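Local coordinates for hypothetical protein DUF871 (Enterococcus faecalis, PDB 2P0O), which is of unknown function but is probably a 6-phospho-N-acetylmuramidase, built from a TIM barrel and a cyclophilin-like domain, at residues R229-T240 / I363-N371; I258-A268 / I349-T359. All coordinates share one frame; numbering follows the deposited sequence. Where two conformers were deposited one is given.

Contact 1: residues R229-T240 / I363-N371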
loop_
_atom_site.group_PDB
_atom_site.type_symbol
_atom_site.label_atom_id
_atom_site.label_comp_id
_atom_site.label_asym_id
_atom_site.label_seq_id
_atom_site.Cartn_x
_atom_site.Cartn_y
_atom_site.Cartn_z
ATOM N N ARG A 229 -3.719 -4.906 -12.476
ATOM C CA ARG A 229 -2.865 -5.969 -11.996
ATOM C C ARG A 229 -2.626 -5.844 -10.493
ATOM O O ARG A 229 -2.646 -6.841 -9.728
ATOM C CB ARG A 229 -1.516 -5.879 -12.718
ATOM C CG ARG A 229 -0.595 -7.070 -12.462
ATOM C CD ARG A 229 0.771 -6.861 -13.131
ATOM N NE ARG A 229 1.566 -8.085 -13.071
ATOM C CZ ARG A 229 2.295 -8.485 -12.024
ATOM N NH1 ARG A 229 2.356 -7.761 -10.903
ATOM N NH2 ARG A 229 2.958 -9.624 -12.096
ATOM N N THR A 230 -2.345 -4.609 -10.088
ATOM C CA THR A 230 -2.047 -4.309 -8.708
ATOM C C THR A 230 -3.311 -4.414 -7.854
ATOM O O THR A 230 -3.266 -4.940 -6.751
ATOM C CB THR A 230 -1.349 -2.923 -8.611
ATOM O OG1 THR A 230 -0.143 -2.989 -9.373
ATOM C CG2 THR A 230 -1.006 -2.574 -7.180
HETATM N N MSE A 231 -4.423 -3.898 -8.369
HETATM C CA MSE A 231 -5.745 -4.108 -7.733
HETATM C C MSE A 231 -6.030 -5.593 -7.434
HETATM O O MSE A 231 -6.523 -5.949 -6.350
HETATM C CB MSE A 231 -6.866 -3.552 -8.617
HETATM C CG MSE A 231 -6.768 -2.057 -8.765
HETATM SE SE MSE A 231 -8.090 -1.262 -9.970
HETATM C CE MSE A 231 -9.684 -1.604 -8.909
ATOM N N ALA A 232 -5.709 -6.435 -8.415
ATOM C CA ALA A 232 -5.934 -7.886 -8.335
ATOM C C ALA A 232 -5.100 -8.486 -7.229
ATOM O O ALA A 232 -5.557 -9.409 -6.556
ATOM C CB ALA A 232 -5.611 -8.547 -9.650
ATOM N N GLN A 233 -3.875 -7.963 -7.044
ATOM C CA GLN A 233 -2.994 -8.445 -5.986
ATOM C C GLN A 233 -3.570 -8.054 -4.614
ATOM O O GLN A 233 -3.630 -8.907 -3.721
ATOM C CB GLN A 233 -1.552 -7.971 -6.186
ATOM C CG GLN A 233 -0.847 -8.752 -7.304
ATOM C CD GLN A 233 0.588 -8.315 -7.540
ATOM O OE1 GLN A 233 0.878 -7.122 -7.661
ATOM N NE2 GLN A 233 1.489 -9.276 -7.631
ATOM N N PHE A 234 -3.997 -6.789 -4.459
ATOM C CA PHE A 234 -4.673 -6.362 -3.239
ATOM C C PHE A 234 -5.872 -7.252 -2.990
ATOM O O PHE A 234 -6.029 -7.787 -1.891
ATOM C CB PHE A 234 -5.102 -4.875 -3.263
ATOM C CG PHE A 234 -3.979 -3.905 -2.915
ATOM C CD1 PHE A 234 -3.591 -3.702 -1.575
ATOM C CD2 PHE A 234 -3.332 -3.171 -3.918
ATOM C CE1 PHE A 234 -2.549 -2.788 -1.247
ATOM C CE2 PHE A 234 -2.288 -2.247 -3.595
ATOM C CZ PHE A 234 -1.904 -2.066 -2.275
ATOM N N GLY A 235 -6.693 -7.423 -4.025
ATOM C CA GLY A 235 -7.940 -8.135 -3.906
ATOM C C GLY A 235 -7.694 -9.567 -3.519
ATOM O O GLY A 235 -8.376 -10.096 -2.644
ATOM N N TYR A 236 -6.740 -10.206 -4.175
ATOM C CA TYR A 236 -6.431 -11.604 -3.892
ATOM C C TYR A 236 -5.971 -11.780 -2.428
ATOM O O TYR A 236 -6.400 -12.697 -1.722
ATOM C CB TYR A 236 -5.355 -12.092 -4.868
ATOM C CG TYR A 236 -5.494 -13.534 -5.300
ATOM C CD1 TYR A 236 -4.873 -14.572 -4.586
ATOM C CD2 TYR A 236 -6.239 -13.862 -6.448
ATOM C CE1 TYR A 236 -5.002 -15.906 -5.009
ATOM C CE2 TYR A 236 -6.362 -15.178 -6.880
ATOM C CZ TYR A 236 -5.750 -16.192 -6.159
ATOM O OH TYR A 236 -5.913 -17.494 -6.611
ATOM N N TYR A 237 -5.096 -10.887 -1.978
ATOM C CA TYR A 237 -4.607 -10.909 -0.615
ATOM C C TYR A 237 -5.737 -10.642 0.360
ATOM O O TYR A 237 -5.846 -11.274 1.407
ATOM C CB TYR A 237 -3.553 -9.816 -0.431
ATOM C CG TYR A 237 -2.813 -9.892 0.901
ATOM C CD1 TYR A 237 -2.184 -11.074 1.282
ATOM C CD2 TYR A 237 -2.748 -8.788 1.778
ATOM C CE1 TYR A 237 -1.503 -11.178 2.492
ATOM C CE2 TYR A 237 -2.055 -8.883 3.018
ATOM C CZ TYR A 237 -1.439 -10.092 3.346
ATOM O OH TYR A 237 -0.745 -10.265 4.512
ATOM N N HIS A 238 -6.588 -9.684 0.028
ATOM C CA HIS A 238 -7.653 -9.302 0.953
ATOM C C HIS A 238 -8.696 -10.431 1.127
ATOM O O HIS A 238 -9.156 -10.702 2.239
ATOM C CB HIS A 238 -8.236 -7.967 0.492
ATOM C CG HIS A 238 -9.577 -7.637 1.056
ATOM N ND1 HIS A 238 -9.741 -7.083 2.309
ATOM C CD2 HIS A 238 -10.814 -7.724 0.515
ATOM C CE1 HIS A 238 -11.023 -6.849 2.514
ATOM N NE2 HIS A 238 -11.696 -7.239 1.445
ATOM N N GLN A 239 -9.024 -11.129 0.050
ATOM C CA GLN A 239 -10.038 -12.186 0.128
ATOM C C GLN A 239 -9.520 -13.518 0.630
ATOM O O GLN A 239 -10.270 -14.284 1.240
ATOM C CB GLN A 239 -10.702 -12.409 -1.230
ATOM C CG GLN A 239 -11.538 -11.257 -1.670
ATOM C CD GLN A 239 -12.264 -11.522 -2.972
ATOM O OE1 GLN A 239 -12.632 -12.667 -3.295
ATOM N NE2 GLN A 239 -12.496 -10.451 -3.723
ATOM N N THR A 240 -8.259 -13.812 0.349
ATOM C CA THR A 240 -7.711 -15.159 0.599
ATOM C C THR A 240 -6.500 -15.213 1.528
ATOM O O THR A 240 -6.047 -16.308 1.875
ATOM C CB THR A 240 -7.298 -15.865 -0.736
ATOM O OG1 THR A 240 -6.062 -15.304 -1.251
ATOM C CG2 THR A 240 -8.435 -15.757 -1.798
ATOM N N ILE A 363 -2.658 -12.477 -13.864
ATOM C CA ILE A 363 -3.077 -12.029 -12.540
ATOM C C ILE A 363 -4.510 -11.457 -12.561
ATOM O O ILE A 363 -5.331 -11.801 -11.706
ATOM C CB ILE A 363 -2.067 -11.047 -11.922
ATOM C CG1 ILE A 363 -1.002 -11.833 -11.133
ATOM C CG2 ILE A 363 -2.778 -10.037 -10.948
ATOM C CD1 ILE A 363 -0.011 -10.955 -10.369
ATOM N N GLU A 364 -4.810 -10.615 -13.552
ATOM C CA GLU A 364 -6.139 -10.025 -13.672
ATOM C C GLU A 364 -7.276 -11.049 -13.799
ATOM O O GLU A 364 -8.267 -10.952 -13.073
ATOM C CB GLU A 364 -6.187 -8.998 -14.799
ATOM C CG GLU A 364 -5.246 -7.805 -14.569
ATOM C CD GLU A 364 -3.899 -7.901 -15.314
ATOM O OE1 GLU A 364 -3.243 -8.989 -15.274
ATOM O OE2 GLU A 364 -3.518 -6.866 -15.942
ATOM N N ASN A 365 -7.142 -12.023 -14.694
ATOM C CA ASN A 365 -8.185 -13.045 -14.820
ATOM C C ASN A 365 -8.199 -14.031 -13.665
ATOM O O ASN A 365 -9.239 -14.608 -13.348
ATOM C CB ASN A 365 -8.141 -13.807 -16.150
ATOM C CG ASN A 365 -9.396 -14.667 -16.369
ATOM O OD1 ASN A 365 -10.513 -14.256 -16.048
ATOM N ND2 ASN A 365 -9.208 -15.870 -16.895
ATOM N N GLU A 366 -7.061 -14.214 -13.025
ATOM C CA GLU A 366 -7.003 -15.103 -11.889
ATOM C C GLU A 366 -7.838 -14.493 -10.747
ATOM O O GLU A 366 -8.611 -15.202 -10.109
ATOM C CB GLU A 366 -5.551 -15.287 -11.488
ATOM C CG GLU A 366 -5.165 -16.680 -11.141
ATOM C CD GLU A 366 -5.455 -17.695 -12.236
ATOM O OE1 GLU A 366 -4.819 -17.677 -13.327
ATOM O OE2 GLU A 366 -6.336 -18.518 -11.979
ATOM N N PHE A 367 -7.720 -13.170 -10.528
ATOM C CA PHE A 367 -8.578 -12.502 -9.549
ATOM C C PHE A 367 -10.055 -12.472 -9.969
ATOM O O PHE A 367 -10.937 -12.620 -9.114
ATOM C CB PHE A 367 -8.104 -11.089 -9.203
ATOM C CG PHE A 367 -8.967 -10.419 -8.143
ATOM C CD1 PHE A 367 -9.060 -10.956 -6.862
ATOM C CD2 PHE A 367 -9.707 -9.279 -8.441
ATOM C CE1 PHE A 367 -9.875 -10.379 -5.901
ATOM C CE2 PHE A 367 -10.524 -8.687 -7.474
ATOM C CZ PHE A 367 -10.606 -9.246 -6.203
ATOM N N ARG A 368 -10.320 -12.286 -11.268
ATOM C CA ARG A 368 -11.683 -12.336 -11.804
ATOM C C ARG A 368 -12.376 -13.669 -11.504
ATOM O O ARG A 368 -13.585 -13.718 -11.231
ATOM C CB ARG A 368 -11.671 -12.137 -13.333
ATOM C CG ARG A 368 -12.416 -10.915 -13.818
ATOM C CD ARG A 368 -12.599 -10.923 -15.365
ATOM N NE ARG A 368 -11.321 -10.879 -16.103
ATOM C CZ ARG A 368 -10.502 -9.821 -16.187
ATOM N NH1 ARG A 368 -10.791 -8.674 -15.568
ATOM N NH2 ARG A 368 -9.371 -9.915 -16.888
ATOM N N LYS A 369 -11.586 -14.740 -11.572
ATOM C CA LYS A 369 -12.084 -16.093 -11.421
ATOM C C LYS A 369 -12.653 -16.280 -10.037
ATOM O O LYS A 369 -13.680 -16.913 -9.873
ATOM C CB LYS A 369 -10.973 -17.115 -11.680
ATOM C CG LYS A 369 -10.662 -17.338 -13.156
ATOM C CD LYS A 369 -10.315 -18.796 -13.416
ATOM C CE LYS A 369 -9.004 -19.171 -12.765
ATOM N NZ LYS A 369 -9.143 -20.328 -11.857
ATOM N N LEU A 370 -11.979 -15.712 -9.044
ATOM C CA LEU A 370 -12.430 -15.775 -7.668
ATOM C C LEU A 370 -13.862 -15.303 -7.474
ATOM O O LEU A 370 -14.568 -15.813 -6.605
ATOM C CB LEU A 370 -11.503 -14.945 -6.778
ATOM C CG LEU A 370 -10.332 -15.632 -6.092
ATOM C CD1 LEU A 370 -10.773 -16.288 -4.778
ATOM C CD2 LEU A 370 -9.688 -16.689 -6.977
ATOM N N ASN A 371 -14.285 -14.333 -8.290
ATOM C CA ASN A 371 -15.572 -13.638 -8.122
ATOM C C ASN A 371 -16.556 -13.902 -9.241
ATOM O O ASN A 371 -17.535 -13.180 -9.369
ATOM C CB ASN A 371 -15.340 -12.126 -8.014
ATOM C CG ASN A 371 -14.257 -11.772 -7.016
ATOM O OD1 ASN A 371 -14.368 -12.091 -5.827
ATOM N ND2 ASN A 371 -13.209 -11.093 -7.485
HETATM O O HOH W 1 -2.567 -3.968 -15.401
HETATM O O HOH W 2 -0.387 -9.517 -15.136
#

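Contact 2: residues I258-A268 / I349-T359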
loop_
_atom_site.group_PDB
_atom_site.type_symbol
_atom_site.label_atom_id
_atom_site.label_comp_id
_atom_site.label_asym_id
_atom_site.label_seq_id
_atom_site.Cartn_x
_atom_site.Cartn_y
_atom_site.Cartn_z
ATOM N N ILE A 258 4.427 -26.631 -10.128
ATOM C CA ILE A 258 4.718 -25.464 -9.312
ATOM C C ILE A 258 3.699 -24.336 -9.389
ATOM O O ILE A 258 3.671 -23.497 -8.502
ATOM C CB ILE A 258 6.224 -24.974 -9.364
ATOM C CG1 ILE A 258 6.479 -23.735 -10.244
ATOM C CG2 ILE A 258 7.255 -26.137 -9.525
ATOM C CD1 ILE A 258 5.647 -23.450 -11.314
ATOM N N LEU A 259 2.885 -24.310 -10.436
ATOM C CA LEU A 259 1.795 -23.337 -10.532
ATOM C C LEU A 259 0.717 -23.706 -9.498
ATOM O O LEU A 259 0.454 -24.884 -9.288
ATOM C CB LEU A 259 1.216 -23.326 -11.952
ATOM C CG LEU A 259 2.077 -22.711 -13.084
ATOM C CD1 LEU A 259 1.465 -22.973 -14.433
ATOM C CD2 LEU A 259 2.338 -21.187 -12.904
ATOM N N GLY A 260 0.111 -22.711 -8.854
ATOM C CA GLY A 260 -0.871 -22.943 -7.792
ATOM C C GLY A 260 -0.443 -22.371 -6.441
ATOM O O GLY A 260 0.506 -21.576 -6.357
ATOM N N THR A 261 -1.127 -22.810 -5.380
ATOM C CA THR A 261 -0.909 -22.314 -4.025
ATOM C C THR A 261 0.078 -23.163 -3.248
ATOM O O THR A 261 -0.038 -24.381 -3.211
ATOM C CB THR A 261 -2.236 -22.261 -3.232
ATOM O OG1 THR A 261 -3.141 -21.421 -3.932
ATOM C CG2 THR A 261 -2.033 -21.685 -1.815
ATOM N N HIS A 262 1.017 -22.489 -2.594
ATOM C CA HIS A 262 1.989 -23.102 -1.699
ATOM C C HIS A 262 1.891 -22.417 -0.330
ATOM O O HIS A 262 1.471 -21.247 -0.233
ATOM C CB HIS A 262 3.391 -22.938 -2.255
ATOM C CG HIS A 262 3.492 -23.302 -3.707
ATOM N ND1 HIS A 262 3.924 -24.539 -4.138
ATOM C CD2 HIS A 262 3.135 -22.618 -4.821
ATOM C CE1 HIS A 262 3.850 -24.590 -5.458
ATOM N NE2 HIS A 262 3.369 -23.441 -5.898
ATOM N N THR A 263 2.278 -23.158 0.708
ATOM C CA THR A 263 2.444 -22.610 2.035
ATOM C C THR A 263 3.910 -22.660 2.430
ATOM O O THR A 263 4.509 -23.743 2.492
ATOM C CB THR A 263 1.618 -23.407 3.060
ATOM O OG1 THR A 263 0.254 -23.471 2.623
ATOM C CG2 THR A 263 1.684 -22.764 4.438
ATOM N N ASN A 264 4.477 -21.498 2.731
ATOM C CA ASN A 264 5.803 -21.440 3.331
ATOM C C ASN A 264 5.839 -22.116 4.713
ATOM O O ASN A 264 4.977 -21.878 5.589
ATOM C CB ASN A 264 6.352 -19.996 3.361
ATOM C CG ASN A 264 7.848 -19.936 3.714
ATOM O OD1 ASN A 264 8.644 -20.805 3.311
ATOM N ND2 ASN A 264 8.235 -18.900 4.460
ATOM N N ARG A 265 6.795 -23.025 4.877
ATOM C CA ARG A 265 7.036 -23.697 6.156
ATOM C C ARG A 265 7.082 -22.683 7.276
ATOM O O ARG A 265 7.596 -21.566 7.103
ATOM C CB ARG A 265 8.356 -24.456 6.114
ATOM C CG ARG A 265 8.240 -25.738 5.367
ATOM C CD ARG A 265 9.541 -26.496 5.376
ATOM N NE ARG A 265 10.038 -26.776 6.733
ATOM C CZ ARG A 265 10.234 -28.001 7.216
ATOM N NH1 ARG A 265 10.712 -28.145 8.438
ATOM N NH2 ARG A 265 9.956 -29.068 6.472
ATOM N N LEU A 266 6.541 -23.073 8.422
ATOM C CA LEU A 266 6.571 -22.257 9.617
ATOM C C LEU A 266 7.986 -22.088 10.220
ATOM O O LEU A 266 8.237 -21.158 11.004
ATOM C CB LEU A 266 5.649 -22.880 10.643
ATOM C CG LEU A 266 4.170 -22.530 10.536
ATOM C CD1 LEU A 266 3.368 -23.374 11.546
ATOM C CD2 LEU A 266 3.991 -21.040 10.819
ATOM N N ASP A 267 8.903 -22.990 9.910
ATOM C CA ASP A 267 10.279 -22.716 10.266
ATOM C C ASP A 267 10.970 -22.252 9.011
ATOM O O ASP A 267 11.562 -23.045 8.282
ATOM C CB ASP A 267 10.973 -23.904 10.926
ATOM C CG ASP A 267 10.747 -25.208 10.202
ATOM O OD1 ASP A 267 9.943 -25.285 9.256
ATOM O OD2 ASP A 267 11.384 -26.183 10.611
ATOM N N ALA A 268 10.848 -20.951 8.759
ATOM C CA ALA A 268 11.219 -20.360 7.480
ATOM C C ALA A 268 12.731 -20.284 7.275
ATOM O O ALA A 268 13.449 -19.795 8.127
ATOM C CB ALA A 268 10.603 -18.967 7.361
ATOM N N ILE A 349 6.670 -12.695 2.418
ATOM C CA ILE A 349 6.162 -14.044 2.596
ATOM C C ILE A 349 6.926 -14.661 3.762
ATOM O O ILE A 349 8.067 -15.129 3.625
ATOM C CB ILE A 349 6.293 -14.859 1.315
ATOM C CG1 ILE A 349 5.492 -14.184 0.218
ATOM C CG2 ILE A 349 5.721 -16.266 1.488
ATOM C CD1 ILE A 349 5.754 -14.764 -1.125
ATOM N N LYS A 350 6.286 -14.600 4.907
ATOM C CA LYS A 350 6.850 -15.075 6.161
ATOM C C LYS A 350 6.555 -16.552 6.428
ATOM O O LYS A 350 5.867 -17.236 5.636
ATOM C CB LYS A 350 6.287 -14.245 7.333
ATOM C CG LYS A 350 7.147 -13.065 7.652
ATOM C CD LYS A 350 6.618 -11.784 7.095
ATOM C CE LYS A 350 7.784 -10.963 6.543
ATOM N NZ LYS A 350 8.924 -10.806 7.493
ATOM N N ALA A 351 7.092 -17.025 7.556
ATOM C CA ALA A 351 6.787 -18.340 8.103
ATOM C C ALA A 351 5.259 -18.553 8.046
ATOM O O ALA A 351 4.484 -17.703 8.511
ATOM C CB ALA A 351 7.302 -18.435 9.588
ATOM N N GLY A 352 4.839 -19.674 7.465
ATOM C CA GLY A 352 3.437 -20.017 7.362
ATOM C C GLY A 352 2.568 -19.270 6.377
ATOM O O GLY A 352 1.416 -19.643 6.219
ATOM N N ASN A 353 3.088 -18.235 5.704
ATOM C CA ASN A 353 2.292 -17.513 4.708
ATOM C C ASN A 353 2.081 -18.289 3.402
ATOM O O ASN A 353 2.999 -18.976 2.915
ATOM C CB ASN A 353 2.909 -16.134 4.355
ATOM C CG ASN A 353 2.812 -15.118 5.494
ATOM O OD1 ASN A 353 3.586 -14.172 5.541
ATOM N ND2 ASN A 353 1.897 -15.335 6.432
ATOM N N GLN A 354 0.889 -18.130 2.818
ATOM C CA GLN A 354 0.578 -18.734 1.521
ATOM C C GLN A 354 0.834 -17.826 0.354
ATOM O O GLN A 354 0.669 -16.613 0.438
ATOM C CB GLN A 354 -0.855 -19.186 1.422
ATOM C CG GLN A 354 -1.299 -20.036 2.544
ATOM C CD GLN A 354 -2.750 -20.371 2.372
ATOM O OE1 GLN A 354 -3.087 -21.422 1.820
ATOM N NE2 GLN A 354 -3.622 -19.462 2.784
ATOM N N PHE A 355 1.208 -18.445 -0.762
ATOM C CA PHE A 355 1.473 -17.718 -1.989
ATOM C C PHE A 355 1.114 -18.570 -3.186
ATOM O O PHE A 355 1.340 -19.778 -3.168
ATOM C CB PHE A 355 2.920 -17.294 -2.040
ATOM C CG PHE A 355 3.924 -18.440 -1.987
ATOM C CD1 PHE A 355 4.335 -18.979 -0.774
ATOM C CD2 PHE A 355 4.521 -18.907 -3.163
ATOM C CE1 PHE A 355 5.316 -20.004 -0.713
ATOM C CE2 PHE A 355 5.484 -19.936 -3.116
ATOM C CZ PHE A 355 5.893 -20.470 -1.903
ATOM N N THR A 356 0.567 -17.917 -4.214
ATOM C CA THR A 356 0.018 -18.560 -5.385
ATOM C C THR A 356 0.801 -18.076 -6.620
ATOM O O THR A 356 0.926 -16.875 -6.870
ATOM C CB THR A 356 -1.465 -18.218 -5.489
ATOM O OG1 THR A 356 -2.134 -18.658 -4.281
ATOM C CG2 THR A 356 -2.100 -18.837 -6.722
ATOM N N LEU A 357 1.335 -19.022 -7.381
ATOM C CA LEU A 357 2.147 -18.702 -8.554
ATOM C C LEU A 357 1.257 -18.879 -9.753
ATOM O O LEU A 357 0.593 -19.924 -9.891
ATOM C CB LEU A 357 3.354 -19.655 -8.636
ATOM C CG LEU A 357 4.272 -19.630 -7.412
ATOM C CD1 LEU A 357 5.536 -20.501 -7.633
ATOM C CD2 LEU A 357 4.653 -18.146 -7.012
ATOM N N VAL A 358 1.213 -17.851 -10.603
ATOM C CA VAL A 358 0.429 -17.918 -11.820
ATOM C C VAL A 358 1.310 -17.475 -12.990
ATOM O O VAL A 358 2.339 -16.787 -12.811
ATOM C CB VAL A 358 -0.898 -17.085 -11.767
ATOM C CG1 VAL A 358 -1.867 -17.622 -10.706
ATOM C CG2 VAL A 358 -0.610 -15.576 -11.546
ATOM N N THR A 359 0.928 -17.873 -14.184
ATOM C CA THR A 359 1.797 -17.582 -15.307
ATOM C C THR A 359 1.649 -16.107 -15.750
ATOM O O THR A 359 0.610 -15.461 -15.516
ATOM C CB THR A 359 1.625 -18.616 -16.438
ATOM O OG1 THR A 359 2.902 -18.847 -17.064
ATOM C CG2 THR A 359 0.611 -18.137 -17.468
#

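Contact 1: residues R229-T240 / I363-N371
F367 is the knob of this helix pair: its side chain drops among A232, G235, Y236 and Q239 of helix 229-240. F367 CG stands anti to its own backbone N (chi1 -178°), which sends the ring outward across the neighbouring helix, and F367 CE1 comes to 3.3 Å from G235 C. G235, with no side chain, leaves the ring room to lie against the helix backbone. A232 offers only a methyl group, wedged between two residues of helix 363-370: A232 CB lies 3.6 Å from F367 CB and a tight 3.5 Å from I363 CG2. The Y236 and F367 rings run alongside each other pointing opposite ways, Y236 CD2 4.1 Å from F367 CD1, without stacking. Y236 lies crosswise to L370, Y236 CE2 3.7 Å from L370 CD2, and takes the backbone O of E366 at its ring edge. At the other end of the pair, I363 CD1 covers one face of the R229 guanidinium, 3.7 Å from R229 NH2, and also touches the Q233 amide. The extended R229 chain carries its charge past I363 to salt bridges with D342 and E246, while Q233 NE2 is bonded to L244 O. E364 does not pair directly with R229; two waters bridge them, one from R229 N to E364 OE2, the other, through a weak bond, from R229 NE to E364 OE1. The two helices hold largely by side-chain fit, with the waters bridging one end, their axes 8.5 Å apart and crossing at 40°. Helix 229-240 follows the last strand of the TIM barrel and packs against helix 203-212 through T230, Q233, F234 and Y237, whereas I363 and Y236 touch strands 242-247 and 354-359.

Contact 2: residues I258-A268 / I349-T359
Strands 260-263 and 354-359 form an antiparallel ladder, one edge of a three-stranded mixed sheet in the cyclophilin-like domain. G260/L357 and H262/F355 are hydrogen-bonded pairs, H262 N lying 2.8 Å from F355 O; T261/T356 and T263/Q354 are non-hydrogen-bonded. The tight part is the face bearing H262, F355 and L357. With F355 CG between its backbone N and carbonyl carbon (chi1 60°), H262 CB sits over one face of the F355 ring, 3.8 Å from its centroid. Ring planes 24° and centroids 5.3 Å apart leave little true stacking. L357 CD1 fills in beside H262 NE2, which donates to I258 O at 2.6 Å, while H262 ND1 is bonded to S275 OG. On the other face, T261 OG1 donates to T356 OG1, whose second partner is Q242. Past the strands the contact loosens around exposed L266 and A268: L266 CD2 touches G352 CA, A268 CB touches A351 CB, A351 CB lies against L266 O, and G352 N bonds only weakly to N264 O and R265 O. N264 fastens this end: N donates to N353 O, OD1 accepts from R274 N, and N264 ND2 reaches K350 O at 3.1 Å from above the carbonyl plane, opposite N353 N.

Overall arrangement
Contact 1 lays the C-terminal helix 363-370 against helix 229-240, which follows the barrel's last strand, whereas contact 2 lies inside the C-terminal domain and is nested in the chain loop that contact 1 closes. Both are partly buried, but contact 1 lies nearer the centre of the chain, about 15 Å against 21 Å between centres. Contact 1 relies on interlocking side chains and bridging waters, contact 2 on a ladder of backbone hydrogen bonds and a face carrying H262, F355 and L357. Both lean on strand 242-247, touched by Y236 and I363 in contact 1 and paired with strand 354-359 in contact 2. That strand leads into helix 363-370, and V358 packs against I363 and E366.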